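CELL division control protein 6 (Pyrobaculum aerophilum, PDB 1FNN) binds ADP with magnesium as an AAA+ family ATPase and is probably involved in regulating the initiation of DNA replication. Local coordinates at residues Y44-K57 / I182-T194. Sequence-based numbering, arbitrary orientation.
Sequences YPRATLLGRPGTGK and IMGKYVIRFSPYT. With ADP (adenosine-5'-diphosphate), chain D.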
# COMPACT_ATOMS: atom_id res chain seq x y z
N TYR A 44 -8.63 18.72 -23.41
CA TYR A 44 -7.61 17.75 -23.05
C TYR A 44 -7.59 17.53 -21.54
O TYR A 44 -7.01 18.33 -20.81
CB TYR A 44 -6.27 18.33 -23.50
CG TYR A 44 -5.02 17.58 -23.11
CD1 TYR A 44 -3.82 18.29 -23.03
CD2 TYR A 44 -5.00 16.22 -22.82
CE1 TYR A 44 -2.64 17.66 -22.68
CE2 TYR A 44 -3.83 15.60 -22.47
CZ TYR A 44 -2.66 16.31 -22.41
OH TYR A 44 -1.48 15.68 -22.06
N PRO A 45 -8.16 16.43 -21.09
CA PRO A 45 -8.17 16.11 -19.66
C PRO A 45 -6.83 15.53 -19.25
O PRO A 45 -6.30 14.66 -19.95
CB PRO A 45 -9.27 15.10 -19.51
CG PRO A 45 -9.90 14.91 -20.84
CD PRO A 45 -8.95 15.44 -21.85
N ARG A 46 -6.24 16.02 -18.16
CA ARG A 46 -5.03 15.41 -17.64
C ARG A 46 -4.99 15.51 -16.12
O ARG A 46 -5.61 16.44 -15.58
CB ARG A 46 -3.76 15.82 -18.32
CG ARG A 46 -3.36 17.25 -18.53
CD ARG A 46 -4.38 18.13 -19.26
NE ARG A 46 -3.84 19.45 -19.38
CZ ARG A 46 -4.40 20.59 -19.74
NH1 ARG A 46 -5.67 20.65 -20.07
NH2 ARG A 46 -3.59 21.64 -19.74
N ALA A 47 -4.54 14.43 -15.45
CA ALA A 47 -4.38 14.44 -13.99
C ALA A 47 -3.05 13.75 -13.63
O ALA A 47 -2.56 12.90 -14.36
CB ALA A 47 -5.49 13.65 -13.32
N THR A 48 -2.56 14.01 -12.42
CA THR A 48 -1.38 13.36 -11.87
C THR A 48 -1.79 12.78 -10.53
O THR A 48 -2.46 13.52 -9.81
CB THR A 48 -0.22 14.35 -11.65
OG1 THR A 48 0.16 14.91 -12.90
CG2 THR A 48 1.00 13.65 -11.06
N LEU A 49 -1.58 11.49 -10.33
CA LEU A 49 -1.94 10.83 -9.09
C LEU A 49 -0.66 10.65 -8.25
O LEU A 49 0.32 10.11 -8.81
CB LEU A 49 -2.56 9.45 -9.35
CG LEU A 49 -3.71 9.37 -10.38
CD1 LEU A 49 -4.31 7.96 -10.34
CD2 LEU A 49 -4.81 10.42 -10.19
N LEU A 50 -0.63 11.13 -7.01
CA LEU A 50 0.63 11.06 -6.24
C LEU A 50 0.37 10.43 -4.89
O LEU A 50 -0.59 10.74 -4.18
CB LEU A 50 1.23 12.46 -6.01
CG LEU A 50 1.58 13.28 -7.24
CD1 LEU A 50 2.08 14.69 -6.85
CD2 LEU A 50 2.66 12.58 -8.07
N GLY A 51 1.28 9.54 -4.50
CA GLY A 51 1.13 8.86 -3.22
C GLY A 51 2.17 7.75 -3.14
O GLY A 51 2.59 7.25 -4.20
N ARG A 52 2.48 7.35 -1.90
CA ARG A 52 3.50 6.28 -1.77
C ARG A 52 2.92 4.95 -2.27
O ARG A 52 1.71 4.80 -2.49
CB ARG A 52 3.92 6.14 -0.30
CG ARG A 52 2.82 5.74 0.67
CD ARG A 52 3.23 4.62 1.61
NE ARG A 52 3.97 3.54 0.92
CZ ARG A 52 4.59 2.55 1.54
NH1 ARG A 52 4.52 2.55 2.87
NH2 ARG A 52 5.24 1.58 0.92
N PRO A 53 3.75 3.92 -2.28
CA PRO A 53 3.32 2.59 -2.70
C PRO A 53 2.21 2.07 -1.81
O PRO A 53 2.15 2.27 -0.59
CB PRO A 53 4.57 1.73 -2.65
CG PRO A 53 5.69 2.71 -2.77
CD PRO A 53 5.22 3.95 -2.05
N GLY A 54 1.18 1.53 -2.48
CA GLY A 54 0.13 0.85 -1.74
C GLY A 54 -0.98 1.76 -1.26
O GLY A 54 -1.80 1.28 -0.46
N THR A 55 -1.02 2.98 -1.77
CA THR A 55 -2.07 3.91 -1.36
C THR A 55 -3.26 3.86 -2.34
O THR A 55 -4.20 4.63 -2.15
CB THR A 55 -1.55 5.34 -1.26
OG1 THR A 55 -0.81 5.77 -2.43
CG2 THR A 55 -0.57 5.44 -0.06
N GLY A 56 -3.39 2.83 -3.18
CA GLY A 56 -4.60 2.70 -4.02
C GLY A 56 -4.62 3.52 -5.31
O GLY A 56 -5.69 3.73 -5.91
N LYS A 57 -3.49 3.99 -5.81
CA LYS A 57 -3.48 4.80 -7.03
C LYS A 57 -3.97 3.95 -8.22
O LYS A 57 -4.92 4.31 -8.89
CB LYS A 57 -2.12 5.42 -7.25
CG LYS A 57 -1.56 6.26 -6.06
CD LYS A 57 -0.20 6.84 -6.39
CE LYS A 57 0.89 5.79 -6.67
NZ LYS A 57 1.16 5.03 -5.41
N ILE A 182 1.31 22.04 -17.98
CA ILE A 182 0.14 21.27 -18.41
C ILE A 182 -0.48 20.43 -17.32
O ILE A 182 -1.71 20.38 -17.17
CB ILE A 182 0.55 20.42 -19.62
CG1 ILE A 182 1.09 21.34 -20.73
CG2 ILE A 182 -0.61 19.55 -20.09
CD1 ILE A 182 1.80 20.65 -21.86
N MET A 183 0.26 19.70 -16.52
CA MET A 183 -0.23 18.80 -15.49
C MET A 183 -0.48 19.34 -14.09
O MET A 183 -0.95 18.53 -13.24
CB MET A 183 0.87 17.73 -15.24
CG MET A 183 1.29 17.05 -16.55
SD MET A 183 -0.08 16.01 -17.11
CE MET A 183 -0.12 16.25 -18.85
N GLY A 184 0.06 20.49 -13.74
CA GLY A 184 0.00 20.97 -12.37
C GLY A 184 -1.38 21.51 -12.07
O GLY A 184 -2.11 21.97 -12.95
N LYS A 185 -1.85 21.26 -10.86
CA LYS A 185 -3.18 21.65 -10.43
C LYS A 185 -4.26 20.72 -10.94
O LYS A 185 -5.46 21.06 -10.84
CB LYS A 185 -3.51 23.10 -10.77
CG LYS A 185 -4.41 23.72 -9.70
CD LYS A 185 -4.09 25.21 -9.56
CE LYS A 185 -4.13 25.63 -8.10
NZ LYS A 185 -3.44 26.93 -7.89
N TYR A 186 -3.89 19.62 -11.60
CA TYR A 186 -4.84 18.51 -11.72
C TYR A 186 -4.14 17.40 -10.92
O TYR A 186 -3.63 16.47 -11.54
CB TYR A 186 -5.22 18.13 -13.15
CG TYR A 186 -5.81 19.26 -13.97
CD1 TYR A 186 -5.12 19.84 -15.03
CD2 TYR A 186 -7.07 19.75 -13.66
CE1 TYR A 186 -5.68 20.88 -15.77
CE2 TYR A 186 -7.65 20.78 -14.38
CZ TYR A 186 -6.94 21.33 -15.44
OH TYR A 186 -7.54 22.35 -16.13
N VAL A 187 -3.90 17.60 -9.63
CA VAL A 187 -3.12 16.64 -8.84
C VAL A 187 -4.01 16.00 -7.81
O VAL A 187 -4.70 16.69 -7.06
CB VAL A 187 -1.90 17.24 -8.13
CG1 VAL A 187 -1.32 16.25 -7.11
CG2 VAL A 187 -0.83 17.63 -9.14
N ILE A 188 -4.07 14.66 -7.85
CA ILE A 188 -4.93 13.97 -6.89
C ILE A 188 -3.99 13.19 -5.95
O ILE A 188 -3.11 12.46 -6.46
CB ILE A 188 -5.87 13.00 -7.63
CG1 ILE A 188 -6.77 13.74 -8.64
CG2 ILE A 188 -6.73 12.26 -6.60
CD1 ILE A 188 -7.63 12.73 -9.44
N ARG A 189 -4.10 13.42 -4.66
CA ARG A 189 -3.17 12.89 -3.69
C ARG A 189 -3.81 11.75 -2.91
O ARG A 189 -4.98 11.77 -2.62
CB ARG A 189 -2.75 13.97 -2.64
CG ARG A 189 -2.05 15.13 -3.37
CD ARG A 189 -1.36 16.15 -2.45
NE ARG A 189 -0.67 17.13 -3.27
CZ ARG A 189 0.60 17.01 -3.65
NH1 ARG A 189 1.32 15.95 -3.28
NH2 ARG A 189 1.15 17.96 -4.40
N PHE A 190 -3.02 10.70 -2.71
CA PHE A 190 -3.46 9.48 -2.04
C PHE A 190 -2.55 9.35 -0.79
O PHE A 190 -1.36 9.11 -0.99
CB PHE A 190 -3.18 8.28 -2.96
CG PHE A 190 -4.02 8.30 -4.21
CD1 PHE A 190 -3.85 9.27 -5.20
CD2 PHE A 190 -4.99 7.32 -4.36
CE1 PHE A 190 -4.66 9.24 -6.34
CE2 PHE A 190 -5.80 7.28 -5.49
CZ PHE A 190 -5.61 8.25 -6.45
N SER A 191 -3.09 9.69 0.36
CA SER A 191 -2.22 9.70 1.56
C SER A 191 -2.14 8.32 2.18
O SER A 191 -2.90 7.43 1.80
CB SER A 191 -2.83 10.70 2.55
OG SER A 191 -3.92 9.99 3.13
N PRO A 192 -1.06 8.06 2.91
CA PRO A 192 -0.84 6.76 3.53
C PRO A 192 -2.11 6.40 4.27
O PRO A 192 -2.74 7.31 4.83
CB PRO A 192 0.35 7.01 4.46
CG PRO A 192 1.09 8.14 3.78
CD PRO A 192 -0.04 9.07 3.35
N TYR A 193 -2.54 5.13 4.21
CA TYR A 193 -3.75 4.80 4.95
C TYR A 193 -3.43 4.75 6.46
O TYR A 193 -2.38 4.24 6.86
CB TYR A 193 -4.30 3.43 4.58
CG TYR A 193 -4.86 3.35 3.17
CD1 TYR A 193 -4.22 2.66 2.15
CD2 TYR A 193 -6.07 3.99 2.88
CE1 TYR A 193 -4.76 2.58 0.85
CE2 TYR A 193 -6.62 3.93 1.61
CZ TYR A 193 -5.95 3.22 0.62
OH TYR A 193 -6.55 3.20 -0.64
N THR A 194 -4.44 5.10 7.23
CA THR A 194 -4.28 5.03 8.68
C THR A 194 -4.61 3.59 9.10
O THR A 194 -5.13 2.76 8.32
CB THR A 194 -5.27 5.97 9.38
OG1 THR A 194 -6.57 5.50 9.03
CG2 THR A 194 -5.15 7.43 8.96
PB ADP D . -0.69 1.76 -5.60
O1B ADP D . -0.67 1.91 -7.12
O2B ADP D . -1.03 2.95 -4.90
O3B ADP D . 0.69 1.34 -5.34
PA ADP D . -2.66 -0.28 -5.38
O1A ADP D . -3.69 0.37 -6.21
O2A ADP D . -2.00 -1.38 -6.10
O3A ADP D . -1.63 0.76 -4.90
O5' ADP D . -3.30 -0.94 -4.03
C5' ADP D . -2.47 -1.87 -3.35
C4' ADP D . -3.38 -3.04 -2.94
O4' ADP D . -4.37 -2.54 -2.06
C3' ADP D . -4.16 -3.68 -4.09
O3' ADP D . -4.36 -5.05 -3.77
C2' ADP D . -5.39 -2.85 -4.06
O2' ADP D . -6.51 -3.50 -4.67
C1' ADP D . -5.64 -2.73 -2.55
N9 ADP D . -6.32 -1.51 -2.32
C8 ADP D . -5.74 -0.27 -2.26
N7 ADP D . -6.51 0.66 -1.78
C5 ADP D . -7.68 -0.02 -1.51
C6 ADP D . -8.92 0.41 -1.00
N6 ADP D . -9.13 1.68 -0.70
N1 ADP D . -9.89 -0.50 -0.87
C2 ADP D . -9.66 -1.75 -1.22
N3 ADP D . -8.55 -2.29 -1.71
C4 ADP D . -7.58 -1.34 -1.83
O HOH W 1 1.19 8.78 0.20
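Phe-190 packs its ring against the start of the helix that follows the phosphate-binding loop: Lys-57 CG lies over one face, 3.9 Å from the ring centroid, while Leu-49 CB comes within 3.7 Å of Phe-190 CE1. Behind this tight end, strands 46-50 and 187-189 run parallel, joined by four backbone hydrogen bonds, the first Thr-48 N to Tyr-186 O and the last Phe-190 N to Leu-50 O. Leu-49 and Ile-188 lie side by side on one sheet face; Leu-50 CD1 meets Val-187 CG1 on the other. In this P-loop AAA+ core, the Walker A strand thus pairs with an outermost strand, and both chains lead to ADP: Lys-57 N and NZ grip O2B of ADP, whereas Tyr-193 OH accepts a bond from ADP N6, 3.0 Å away. Packing is looser where Arg-46 meets Tyr-186, both partly exposed: Tyr-186 CE1 stands 4.1 Å above the guanidinium plane, though Arg-46 CG presses to 3.4 Å from buried Met-183 CE. Arg-46, bent at chi2 (-55°), lays its guanidinium between the rings of Tyr-186 and Tyr-44, NH1 bonding Tyr-44 O at 2.8 Å and NE reaching Ile-182 O only weakly. An alanine at Arg-46 would probably leave both rings without their shared partner and Tyr-44 O without its NH1 donor. On the same edge strand, exposed Arg-189 has Val-187 CG1 over one guanidinium face, and its NH2 forms a salt bridge with Asp-169.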